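Local coordinates for Dbv8 protein (Nonomuraea, PDB 4MFZ), which probably transfers a long fatty acyl chain from acyl-CoA onto the sugar nitrogen of a glycopeptide antibiotic, as a GNAT-family N-acyltransferase, at residues P52-P56 and Y133-A137; V193-G197 and F239-F244; R198-N202 and L213-E219. All coordinates share one frame; numbering follows the deposited sequence.

Contact 1: residues P52-P56 and Y133-A137; sequences PVRLP and YVFLA
Leu55 reaches the helix with both of its methyls and takes a larger share of this contact than any other residue. Its CG stands anti to the carbonyl carbon (chi1 -65°), beside the backbone N, and CD1 and CD2 reach different parts of the helix. CD2 settles over the backbone, 3.5 Å from Tyr133 O and 4.0 Å from Ala137 CB, next to the helical bond from Ala137 N to Tyr133 O. CD1 goes to the tyrosine and meets Tyr133 CD1 obliquely at 4.1 Å, the two side chains crossing at about a right angle. On one flank Val53 CG1 lies 4.0 Å from the same Ala137 CB, so this small methyl takes a branched side chain from each of two loop residues. On the other, the ring of Pro56 leans on Leu136, CG against CD1 at 4.0 Å. The outer side is looser and wetter. There a water accepts from Arg54 N at 3.1 Å and donates to Ala137 O at 2.8 Å, and so bridges loop and helix backbone. The exposed Arg54 side chain runs off to a salt bridge with Glu60, while the Tyr133 hydroxyl bonds to Ile78 O. Trp92, His99 and Leu95 of helix 89-104 close in on Val53 and Leu55. This is an extended connector between helices 37-46 and 58-67, laid across helix 130-148 in the all-helical N-terminal part of the enzyme.

Contact 2: residues V193-G197 and F239-F244; sequences VYRLG and FFERHF
Three phenylalanines, Phe239, Phe240 and Phe244, converge on just two strand side chains, Tyr194 and Leu196, in a contact almost all carbon, with the tyrosine hydroxyl the polar exception. Leu196 CD2 sits squarely over the Phe239 ring, 3.5 Å from its centroid and 5° off the normal, a CH-pi contact. The opposite face of that ring carries His243 CD2, offset toward the rim, so Phe239 lies between a methyl and an imidazole. Its CG lies anti to the backbone N, which swings the ring toward the strand and under the leucine. Tyr194 is met all along its length: CB by Phe239 CE2 at 3.9 Å, CD1 by Phe240 CE1 at 3.8 Å, and the phenol end by Phe244. The Phe239 and Phe244 planes are inclined to the tyrosine ring by 49° and 51°, both oblique. Tyr194 OH lies at the edge of the Phe244 ring, 3.2 Å from CZ, and is hydrogen-bonded to Gly191 O. His146 and Phe145 press on the tyrosine from the helical N-terminal part. The aromatic cluster of Tyr194, Phe239 and Phe244, with Phe240 and Leu196 beside it, packs helix 226-243 against the outermost strand 193-196, a helix-on-sheet layer of the GNAT-like domain.

Contact 3: residues R198-N202 and L213-E219; sequences RLQYN and LGLHIPE. With MFK (decanoyl-CoA), chain B.
Arg198 and Pro218 close the end of this strand pair, the arginine bringing two nitrogens to one carbonyl oxygen. From CB, the arginine chain leaves with CG anti to the backbone N, then bends at chi2 (66°), which turns the guanidinium so that its NH1/NH2 edge faces Pro218 O. CZ lies 3.2 Å from Pro218 O; NH1 gives it a bond of 2.7 Å and also brushes Pro218 CD and Ile217 CG2. NH2 donates to Pro218 O at 2.8 Å, in the carbonyl plane, and continues to Gly222 O. Both bonds are bent, at 140° and 135°, the price of sharing one acceptor. Further in, the strands pair antiparallel: Gln200 with His216 and Asn202 with Gly214 are hydrogen-bonded pairs, Tyr201 with Leu215 a non-hydrogen-bonded one. Tyr201 and Leu215 lie side by side, CE2 against CD1 at 3.5 Å, on the face that looks to helix 226-243. Gln200 points to the other face, its amide nitrogen held by Gln162. Beyond the pairing, Ile217 turns its backbone to decanoyl-CoA: N donates to the thioester oxygen OAL at 2.8 Å, and O accepts from NAF at 2.8 Å in a nearly straight bond. Strand-like pairing of the pantetheine arm with the backbone at the end of a central strand is characteristic of the acyl-CoA site of GNAT enzymes.

In the fold
Contacts 2 and 3 meet in the same sheet. Strands 193-196 and 199-205 are neighbours there, joined by a probable hydrogen bond from Tyr201 N to Tyr194 O (2.9 Å), and Phe240 CE2 packs on Tyr201 CB. Their centres are 11 Å apart, and contact 3 is nested in the loop that contact 2 closes. Contact 3 touches decanoyl-CoA directly; contact 2 stands back, with the Leu196 side chain about 14 Å from the ligand. Contact 1 belongs to the helical N-terminal part, its centre 25 Å from that of contact 2 and 26 Å from that of contact 3, and it touches neither: the nearest atoms are about 9 Å away in each case.

Contact 1: residues P52-P56 and Y133-A137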
loop_
_atom_site.group_PDB
_atom_site.type_symbol
_atom_site.label_atom_id
_atom_site.label_comp_id
_atom_site.label_asym_id
_atom_site.label_seq_id
_atom_site.Cartn_x
_atom_site.Cartn_y
_atom_site.Cartn_z
ATOM N N PRO A 52 2.707 24.671 -7.090
ATOM C CA PRO A 52 3.589 24.668 -5.920
ATOM C C PRO A 52 3.105 23.686 -4.839
ATOM O O PRO A 52 1.891 23.527 -4.662
ATOM C CB PRO A 52 3.491 26.101 -5.406
ATOM C CG PRO A 52 3.074 26.900 -6.596
ATOM C CD PRO A 52 2.136 26.000 -7.337
ATOM N N VAL A 53 4.053 23.040 -4.150
ATOM C CA VAL A 53 3.741 22.111 -3.064
ATOM C C VAL A 53 3.252 22.875 -1.842
ATOM O O VAL A 53 3.866 23.825 -1.413
ATOM C CB VAL A 53 4.938 21.199 -2.701
ATOM C CG1 VAL A 53 4.766 20.576 -1.323
ATOM C CG2 VAL A 53 5.100 20.106 -3.740
ATOM N N ARG A 54 2.112 22.457 -1.322
ATOM C CA ARG A 54 1.557 23.015 -0.125
ATOM C C ARG A 54 1.313 21.843 0.844
ATOM O O ARG A 54 0.559 20.946 0.532
ATOM C CB ARG A 54 0.247 23.718 -0.476
ATOM C CG ARG A 54 -0.396 24.416 0.701
ATOM C CD ARG A 54 -1.907 24.491 0.572
ATOM N NE ARG A 54 -2.480 25.157 1.749
ATOM C CZ ARG A 54 -2.980 24.543 2.829
ATOM N NH1 ARG A 54 -3.010 23.223 2.916
ATOM N NH2 ARG A 54 -3.473 25.272 3.831
ATOM N N LEU A 55 1.989 21.814 1.982
ATOM C CA LEU A 55 1.681 20.829 3.014
ATOM C C LEU A 55 0.794 21.497 4.082
ATOM O O LEU A 55 1.083 22.610 4.489
ATOM C CB LEU A 55 2.968 20.316 3.665
ATOM C CG LEU A 55 3.930 19.525 2.763
ATOM C CD1 LEU A 55 5.250 19.271 3.479
ATOM C CD2 LEU A 55 3.303 18.216 2.270
ATOM N N PRO A 56 -0.263 20.805 4.561
ATOM C CA PRO A 56 -1.035 21.323 5.707
ATOM C C PRO A 56 -0.148 21.456 6.955
ATOM O O PRO A 56 0.883 20.776 7.076
ATOM C CB PRO A 56 -2.114 20.246 5.921
ATOM C CG PRO A 56 -1.470 18.983 5.414
ATOM C CD PRO A 56 -0.644 19.420 4.217
ATOM N N TYR A 133 4.424 12.910 3.494
ATOM C CA TYR A 133 4.475 14.255 2.899
ATOM C C TYR A 133 4.203 14.230 1.396
ATOM O O TYR A 133 3.440 15.045 0.917
ATOM C CB TYR A 133 5.787 14.972 3.239
ATOM C CG TYR A 133 5.994 15.057 4.733
ATOM C CD1 TYR A 133 5.066 15.693 5.534
ATOM C CD2 TYR A 133 7.084 14.443 5.342
ATOM C CE1 TYR A 133 5.227 15.754 6.913
ATOM C CE2 TYR A 133 7.257 14.510 6.709
ATOM C CZ TYR A 133 6.319 15.175 7.481
ATOM O OH TYR A 133 6.480 15.241 8.836
ATOM N N VAL A 134 4.753 13.255 0.683
ATOM C CA VAL A 134 4.430 13.098 -0.755
ATOM C C VAL A 134 2.905 12.836 -0.902
ATOM O O VAL A 134 2.238 13.414 -1.762
ATOM C CB VAL A 134 5.220 11.937 -1.396
ATOM C CG1 VAL A 134 4.841 11.775 -2.854
ATOM C CG2 VAL A 134 6.714 12.177 -1.299
ATOM N N PHE A 135 2.360 11.983 -0.031
ATOM C CA PHE A 135 0.908 11.700 -0.055
ATOM C C PHE A 135 0.077 12.965 0.121
ATOM O O PHE A 135 -0.770 13.268 -0.712
ATOM C CB PHE A 135 0.562 10.718 1.034
ATOM C CG PHE A 135 -0.737 10.021 0.828
ATOM C CD1 PHE A 135 -0.789 8.828 0.109
ATOM C CD2 PHE A 135 -1.922 10.534 1.391
ATOM C CE1 PHE A 135 -2.021 8.165 -0.073
ATOM C CE2 PHE A 135 -3.133 9.872 1.218
ATOM C CZ PHE A 135 -3.179 8.689 0.483
ATOM N N LEU A 136 0.329 13.707 1.202
ATOM C CA LEU A 136 -0.431 14.925 1.506
ATOM C C LEU A 136 -0.287 15.989 0.400
ATOM O O LEU A 136 -1.293 16.596 -0.019
ATOM C CB LEU A 136 -0.022 15.520 2.855
ATOM C CG LEU A 136 -0.143 14.708 4.149
ATOM C CD1 LEU A 136 0.454 15.498 5.319
ATOM C CD2 LEU A 136 -1.616 14.344 4.397
ATOM N N ALA A 137 0.947 16.184 -0.089
ATOM C CA ALA A 137 1.220 17.117 -1.207
ATOM C C ALA A 137 0.385 16.777 -2.456
ATOM O O ALA A 137 -0.002 17.651 -3.202
ATOM C CB ALA A 137 2.710 17.100 -1.548
HETATM O O HOH W 1 0.434 20.343 -2.753
#

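Contact 2: residues V193-G197 and F239-F244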
loop_
_atom_site.group_PDB
_atom_site.type_symbol
_atom_site.label_atom_id
_atom_site.label_comp_id
_atom_site.label_asym_id
_atom_site.label_seq_id
_atom_site.Cartn_x
_atom_site.Cartn_y
_atom_site.Cartn_z
ATOM N N VAL A 193 -5.761 2.794 -7.303
ATOM C CA VAL A 193 -6.280 1.820 -6.313
ATOM C C VAL A 193 -7.573 2.392 -5.754
ATOM O O VAL A 193 -7.622 3.575 -5.390
ATOM C CB VAL A 193 -5.276 1.541 -5.145
ATOM C CG1 VAL A 193 -5.828 0.508 -4.154
ATOM C CG2 VAL A 193 -3.906 1.063 -5.676
ATOM N N TYR A 194 -8.607 1.562 -5.692
ATOM C CA TYR A 194 -9.911 1.950 -5.082
ATOM C C TYR A 194 -10.314 0.948 -4.033
ATOM O O TYR A 194 -10.211 -0.242 -4.252
ATOM C CB TYR A 194 -10.992 2.127 -6.181
ATOM C CG TYR A 194 -10.526 3.228 -7.073
ATOM C CD1 TYR A 194 -9.569 2.987 -8.088
ATOM C CD2 TYR A 194 -10.895 4.542 -6.804
ATOM C CE1 TYR A 194 -9.050 4.051 -8.841
ATOM C CE2 TYR A 194 -10.400 5.587 -7.559
ATOM C CZ TYR A 194 -9.492 5.344 -8.562
ATOM O OH TYR A 194 -9.008 6.436 -9.247
ATOM N N ARG A 195 -10.733 1.432 -2.872
ATOM C CA ARG A 195 -11.283 0.547 -1.873
ATOM C C ARG A 195 -12.806 0.552 -1.992
ATOM O O ARG A 195 -13.426 1.584 -1.915
ATOM C CB ARG A 195 -10.873 0.977 -0.465
ATOM C CG ARG A 195 -11.597 0.176 0.622
ATOM C CD ARG A 195 -10.904 0.230 1.978
ATOM N NE ARG A 195 -11.540 -0.734 2.888
ATOM C CZ ARG A 195 -11.020 -1.133 4.049
ATOM N NH1 ARG A 195 -9.834 -0.665 4.473
ATOM N NH2 ARG A 195 -11.676 -2.021 4.794
ATOM N N LEU A 196 -13.401 -0.616 -2.180
ATOM C CA LEU A 196 -14.846 -0.693 -2.280
ATOM C C LEU A 196 -15.326 -1.599 -1.154
ATOM O O LEU A 196 -15.194 -2.812 -1.232
ATOM C CB LEU A 196 -15.314 -1.203 -3.669
ATOM C CG LEU A 196 -14.779 -0.656 -5.004
ATOM C CD1 LEU A 196 -15.291 -1.463 -6.210
ATOM C CD2 LEU A 196 -15.089 0.829 -5.169
ATOM N N GLY A 197 -15.863 -0.997 -0.104
ATOM C CA GLY A 197 -16.250 -1.747 1.093
ATOM C C GLY A 197 -15.010 -2.338 1.726
ATOM O O GLY A 197 -14.056 -1.601 2.010
ATOM N N PHE A 239 -18.454 -0.778 -10.981
ATOM C CA PHE A 239 -17.766 0.436 -10.535
ATOM C C PHE A 239 -16.741 0.850 -11.589
ATOM O O PHE A 239 -16.699 2.030 -11.971
ATOM C CB PHE A 239 -17.080 0.221 -9.176
ATOM C CG PHE A 239 -16.253 1.392 -8.712
ATOM C CD1 PHE A 239 -16.833 2.430 -7.983
ATOM C CD2 PHE A 239 -14.875 1.444 -8.975
ATOM C CE1 PHE A 239 -16.064 3.507 -7.546
ATOM C CE2 PHE A 239 -14.105 2.516 -8.532
ATOM C CZ PHE A 239 -14.699 3.545 -7.816
ATOM N N PHE A 240 -15.927 -0.105 -12.039
ATOM C CA PHE A 240 -14.836 0.215 -12.959
ATOM C C PHE A 240 -15.329 0.447 -14.387
ATOM O O PHE A 240 -14.667 1.121 -15.177
ATOM C CB PHE A 240 -13.712 -0.835 -12.894
ATOM C CG PHE A 240 -12.912 -0.765 -11.620
ATOM C CD1 PHE A 240 -12.021 0.301 -11.394
ATOM C CD2 PHE A 240 -13.088 -1.719 -10.615
ATOM C CE1 PHE A 240 -11.317 0.389 -10.192
ATOM C CE2 PHE A 240 -12.387 -1.627 -9.413
ATOM C CZ PHE A 240 -11.499 -0.567 -9.210
ATOM N N GLU A 241 -16.495 -0.113 -14.711
ATOM C CA GLU A 241 -17.149 0.152 -15.991
ATOM C C GLU A 241 -17.732 1.567 -15.996
ATOM O O GLU A 241 -17.633 2.296 -16.990
ATOM C CB GLU A 241 -18.240 -0.897 -16.249
ATOM C CG GLU A 241 -19.213 -0.554 -17.371
ATOM C CD GLU A 241 -18.561 -0.479 -18.750
ATOM O OE1 GLU A 241 -19.186 0.127 -19.655
ATOM O OE2 GLU A 241 -17.439 -1.016 -18.940
ATOM N N ARG A 242 -18.342 1.951 -14.884
ATOM C CA ARG A 242 -18.840 3.304 -14.749
ATOM C C ARG A 242 -17.709 4.346 -14.786
ATOM O O ARG A 242 -17.844 5.386 -15.443
ATOM C CB ARG A 242 -19.659 3.454 -13.463
ATOM C CG ARG A 242 -20.164 4.859 -13.220
ATOM C CD ARG A 242 -20.868 4.969 -11.880
ATOM N NE ARG A 242 -22.236 4.452 -11.930
ATOM C CZ ARG A 242 -23.287 5.145 -12.377
ATOM N NH1 ARG A 242 -23.127 6.392 -12.818
ATOM N NH2 ARG A 242 -24.504 4.598 -12.389
ATOM N N HIS A 243 -16.611 4.088 -14.077
ATOM C CA HIS A 243 -15.596 5.137 -13.884
ATOM C C HIS A 243 -14.337 5.006 -14.717
ATOM O O HIS A 243 -13.630 6.000 -14.914
ATOM C CB HIS A 243 -15.233 5.283 -12.421
ATOM C CG HIS A 243 -16.413 5.555 -11.524
ATOM N ND1 HIS A 243 -17.049 6.750 -11.500
ATOM C CD2 HIS A 243 -17.062 4.739 -10.585
ATOM C CE1 HIS A 243 -18.056 6.707 -10.598
ATOM N NE2 HIS A 243 -18.064 5.471 -10.037
ATOM N N PHE A 244 -14.021 3.787 -15.164
ATOM C CA PHE A 244 -12.825 3.517 -15.984
ATOM C C PHE A 244 -13.188 2.612 -17.152
ATOM O O PHE A 244 -12.582 1.550 -17.325
ATOM C CB PHE A 244 -11.706 2.899 -15.137
ATOM C CG PHE A 244 -11.248 3.806 -14.021
ATOM C CD1 PHE A 244 -11.919 3.826 -12.801
ATOM C CD2 PHE A 244 -10.178 4.677 -14.209
ATOM C CE1 PHE A 244 -11.523 4.690 -11.782
ATOM C CE2 PHE A 244 -9.775 5.537 -13.196
ATOM C CZ PHE A 244 -10.450 5.552 -11.991
#

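Contact 3: residues R198-N202 and L213-E219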
loop_
_atom_site.group_PDB
_atom_site.type_symbol
_atom_site.label_atom_id
_atom_site.label_comp_id
_atom_site.label_asym_id
_atom_site.label_seq_id
_atom_site.Cartn_x
_atom_site.Cartn_y
_atom_site.Cartn_z
ATOM N N ARG A 198 -14.971 -3.664 1.870
ATOM C CA ARG A 198 -13.862 -4.332 2.566
ATOM C C ARG A 198 -12.601 -4.555 1.721
ATOM O O ARG A 198 -11.551 -4.854 2.282
ATOM C CB ARG A 198 -14.320 -5.677 3.131
ATOM C CG ARG A 198 -13.320 -6.448 4.022
ATOM C CD ARG A 198 -12.986 -5.740 5.353
ATOM N NE ARG A 198 -11.953 -6.420 6.169
ATOM C CZ ARG A 198 -10.659 -6.491 5.836
ATOM N NH1 ARG A 198 -10.219 -5.912 4.714
ATOM N NH2 ARG A 198 -9.779 -7.100 6.635
ATOM N N LEU A 199 -12.716 -4.477 0.396
ATOM C CA LEU A 199 -11.624 -4.922 -0.466
ATOM C C LEU A 199 -11.065 -3.782 -1.292
ATOM O O LEU A 199 -11.782 -2.808 -1.564
ATOM C CB LEU A 199 -12.106 -6.059 -1.407
ATOM C CG LEU A 199 -12.801 -7.289 -0.811
ATOM C CD1 LEU A 199 -13.062 -8.344 -1.893
ATOM C CD2 LEU A 199 -12.013 -7.951 0.299
ATOM N N GLN A 200 -9.803 -3.923 -1.702
ATOM C CA GLN A 200 -9.127 -2.940 -2.576
ATOM C C GLN A 200 -8.829 -3.537 -3.971
ATOM O O GLN A 200 -8.546 -4.722 -4.110
ATOM C CB GLN A 200 -7.799 -2.462 -1.970
ATOM C CG GLN A 200 -7.876 -1.507 -0.770
ATOM C CD GLN A 200 -6.512 -1.310 -0.109
ATOM O OE1 GLN A 200 -5.642 -2.178 -0.191
ATOM N NE2 GLN A 200 -6.328 -0.184 0.570
ATOM N N TYR A 201 -8.899 -2.712 -5.002
ATOM C CA TYR A 201 -8.688 -3.197 -6.355
ATOM C C TYR A 201 -7.737 -2.227 -7.021
ATOM O O TYR A 201 -7.954 -1.017 -6.938
ATOM C CB TYR A 201 -10.004 -3.193 -7.133
ATOM C CG TYR A 201 -11.083 -4.017 -6.488
ATOM C CD1 TYR A 201 -11.956 -3.447 -5.548
ATOM C CD2 TYR A 201 -11.222 -5.377 -6.800
ATOM C CE1 TYR A 201 -12.935 -4.222 -4.928
ATOM C CE2 TYR A 201 -12.210 -6.152 -6.197
ATOM C CZ TYR A 201 -13.061 -5.572 -5.269
ATOM O OH TYR A 201 -14.025 -6.361 -4.677
ATOM N N ASN A 202 -6.701 -2.741 -7.678
ATOM C CA ASN A 202 -5.875 -1.864 -8.494
ATOM C C ASN A 202 -5.973 -2.178 -9.986
ATOM O O ASN A 202 -6.073 -3.322 -10.386
ATOM C CB ASN A 202 -4.429 -1.813 -8.019
ATOM C CG ASN A 202 -3.698 -3.097 -8.243
ATOM O OD1 ASN A 202 -3.986 -4.109 -7.590
ATOM N ND2 ASN A 202 -2.703 -3.066 -9.136
ATOM N N LEU A 213 -7.703 -6.750 -12.708
ATOM C CA LEU A 213 -7.810 -6.087 -11.410
ATOM C C LEU A 213 -6.931 -6.793 -10.397
ATOM O O LEU A 213 -7.095 -7.989 -10.181
ATOM C CB LEU A 213 -9.253 -6.072 -10.886
ATOM C CG LEU A 213 -10.354 -5.232 -11.552
ATOM C CD1 LEU A 213 -11.577 -5.278 -10.651
ATOM C CD2 LEU A 213 -9.935 -3.792 -11.812
ATOM N N GLY A 214 -5.991 -6.084 -9.782
ATOM C CA GLY A 214 -5.251 -6.672 -8.671
ATOM C C GLY A 214 -6.165 -6.561 -7.457
ATOM O O GLY A 214 -6.702 -5.494 -7.206
ATOM N N LEU A 215 -6.392 -7.659 -6.745
ATOM C CA LEU A 215 -7.284 -7.638 -5.588
ATOM C C LEU A 215 -6.426 -7.731 -4.347
ATOM O O LEU A 215 -5.522 -8.545 -4.319
ATOM C CB LEU A 215 -8.323 -8.784 -5.651
ATOM C CG LEU A 215 -9.481 -8.744 -4.634
ATOM C CD1 LEU A 215 -10.798 -9.215 -5.222
ATOM C CD2 LEU A 215 -9.133 -9.545 -3.389
ATOM N N HIS A 216 -6.673 -6.860 -3.353
ATOM C CA HIS A 216 -5.915 -6.838 -2.091
ATOM C C HIS A 216 -6.842 -6.737 -0.893
ATOM O O HIS A 216 -7.840 -5.984 -0.920
ATOM C CB HIS A 216 -4.898 -5.701 -2.076
ATOM C CG HIS A 216 -3.835 -5.829 -3.149
ATOM N ND1 HIS A 216 -2.547 -6.132 -2.871
ATOM C CD2 HIS A 216 -3.920 -5.736 -4.552
ATOM C CE1 HIS A 216 -1.831 -6.196 -4.027
ATOM N NE2 HIS A 216 -2.679 -5.963 -5.057
ATOM N N ILE A 217 -6.539 -7.504 0.154
ATOM C CA ILE A 217 -7.324 -7.471 1.403
ATOM C C ILE A 217 -6.583 -6.648 2.455
ATOM O O ILE A 217 -5.553 -7.093 2.980
ATOM C CB ILE A 217 -7.659 -8.874 1.948
ATOM C CG1 ILE A 217 -8.476 -9.658 0.908
ATOM C CG2 ILE A 217 -8.425 -8.764 3.268
ATOM C CD1 ILE A 217 -8.608 -11.136 1.198
ATOM N N PRO A 218 -7.073 -5.428 2.736
ATOM C CA PRO A 218 -6.307 -4.660 3.713
ATOM C C PRO A 218 -6.587 -5.191 5.095
ATOM O O PRO A 218 -7.539 -5.978 5.298
ATOM C CB PRO A 218 -6.808 -3.215 3.550
ATOM C CG PRO A 218 -8.104 -3.315 2.813
ATOM C CD PRO A 218 -8.243 -4.703 2.219
ATOM N N GLU A 219 -5.712 -4.807 6.018
ATOM C CA GLU A 219 -5.800 -5.239 7.399
ATOM C C GLU A 219 -6.951 -4.607 8.152
ATOM O O GLU A 219 -7.605 -5.290 8.930
ATOM C CB GLU A 219 -4.521 -4.902 8.126
ATOM C CG GLU A 219 -4.610 -5.247 9.586
ATOM C CD GLU A 219 -3.409 -6.026 10.003
ATOM O OE1 GLU A 219 -2.293 -5.600 9.618
ATOM O OE2 GLU A 219 -3.596 -7.058 10.681
HETATM C CCG MFK B . -10.356 -15.626 1.073
HETATM C CCF MFK B . -10.637 -15.529 -0.425
HETATM C CCE MFK B . -9.746 -14.469 -1.035
HETATM C CCD MFK B . -8.390 -15.078 -1.290
HETATM C CCC MFK B . -7.702 -14.259 -2.364
HETATM C CCB MFK B . -6.465 -13.603 -1.799
HETATM C CCA MFK B . -5.639 -13.103 -2.970
HETATM C CBZ MFK B . -5.602 -11.584 -2.903
HETATM C CAK MFK B . -4.193 -11.127 -2.578
HETATM C CAJ MFK B . -4.184 -10.393 -1.230
HETATM O OAL MFK B . -5.136 -9.704 -0.852
HETATM S SAI MFK B . -2.697 -10.611 -0.328
HETATM C CAH MFK B . -3.042 -9.706 1.239
HETATM C CAG MFK B . -4.017 -10.458 2.150
HETATM N NAF MFK B . -4.271 -9.585 3.309
HETATM C CAE MFK B . -3.993 -9.946 4.575
HETATM O OAM MFK B . -3.549 -11.046 4.897
HETATM C CAD MFK B . -4.320 -8.877 5.639
HETATM C CAC MFK B . -4.192 -9.483 7.050
HETATM N NAB MFK B . -5.075 -10.659 7.199
HETATM C CAA MFK B . -6.271 -10.499 7.784
HETATM O OAO MFK B . -6.672 -9.403 8.202
HETATM C CAN MFK B . -7.126 -11.763 7.958
HETATM O OAU MFK B . -6.342 -12.954 7.720
HETATM C CAP MFK B . -8.404 -11.762 7.090
HETATM C CAR MFK B . -8.024 -11.615 5.624
HETATM C CAS MFK B . -9.362 -10.630 7.447
HETATM C CAQ MFK B . -9.131 -13.089 7.283
HETATM O OAT MFK B . -9.454 -13.206 8.652
HETATM P PAV MFK B . -10.755 -14.005 9.171
HETATM O OAX MFK B . -11.969 -13.552 8.474
HETATM O OAW MFK B . -10.732 -13.985 10.662
HETATM O OAY MFK B . -10.322 -15.454 8.619
HETATM P PAZ MFK B . -10.878 -16.885 9.086
HETATM O OBA MFK B . -10.436 -17.888 7.951
HETATM O OBB MFK B . -12.340 -16.928 9.298
HETATM O "O5'" MFK B . -9.932 -17.332 10.311
HETATM C "C5'" MFK B . -10.050 -18.569 10.976
HETATM C "C4'" MFK B . -9.042 -18.565 12.130
HETATM O "O4'" MFK B . -7.732 -17.951 11.813
HETATM C "C3'" MFK B . -9.551 -17.751 13.295
HETATM O "O3'" MFK B . -9.015 -18.332 14.484
HETATM P PBV MFK B . -10.001 -18.556 15.752
HETATM O OBW MFK B . -10.201 -17.077 16.283
HETATM O OBY MFK B . -9.103 -19.423 16.793
HETATM O OBX MFK B . -11.322 -19.102 15.452
HETATM C "C2'" MFK B . -8.917 -16.386 13.008
HETATM O "O2'" MFK B . -8.857 -15.536 14.137
HETATM C "C1'" MFK B . -7.525 -16.770 12.605
HETATM N N9 MFK B . -6.894 -15.710 11.775
HETATM C C8 MFK B . -7.164 -15.437 10.494
HETATM N N7 MFK B . -6.373 -14.423 10.117
HETATM C C5 MFK B . -5.574 -14.110 11.149
HETATM C C4 MFK B . -5.908 -14.910 12.167
HETATM N N3 MFK B . -5.242 -14.847 13.329
HETATM C C2 MFK B . -4.196 -13.839 13.644
HETATM N N1 MFK B . -3.925 -13.015 12.449
HETATM C C6 MFK B . -4.598 -13.191 11.302
HETATM N N6 MFK B . -4.304 -12.423 10.255
HETATM O O HOH W 2 -8.506 -7.911 9.338
#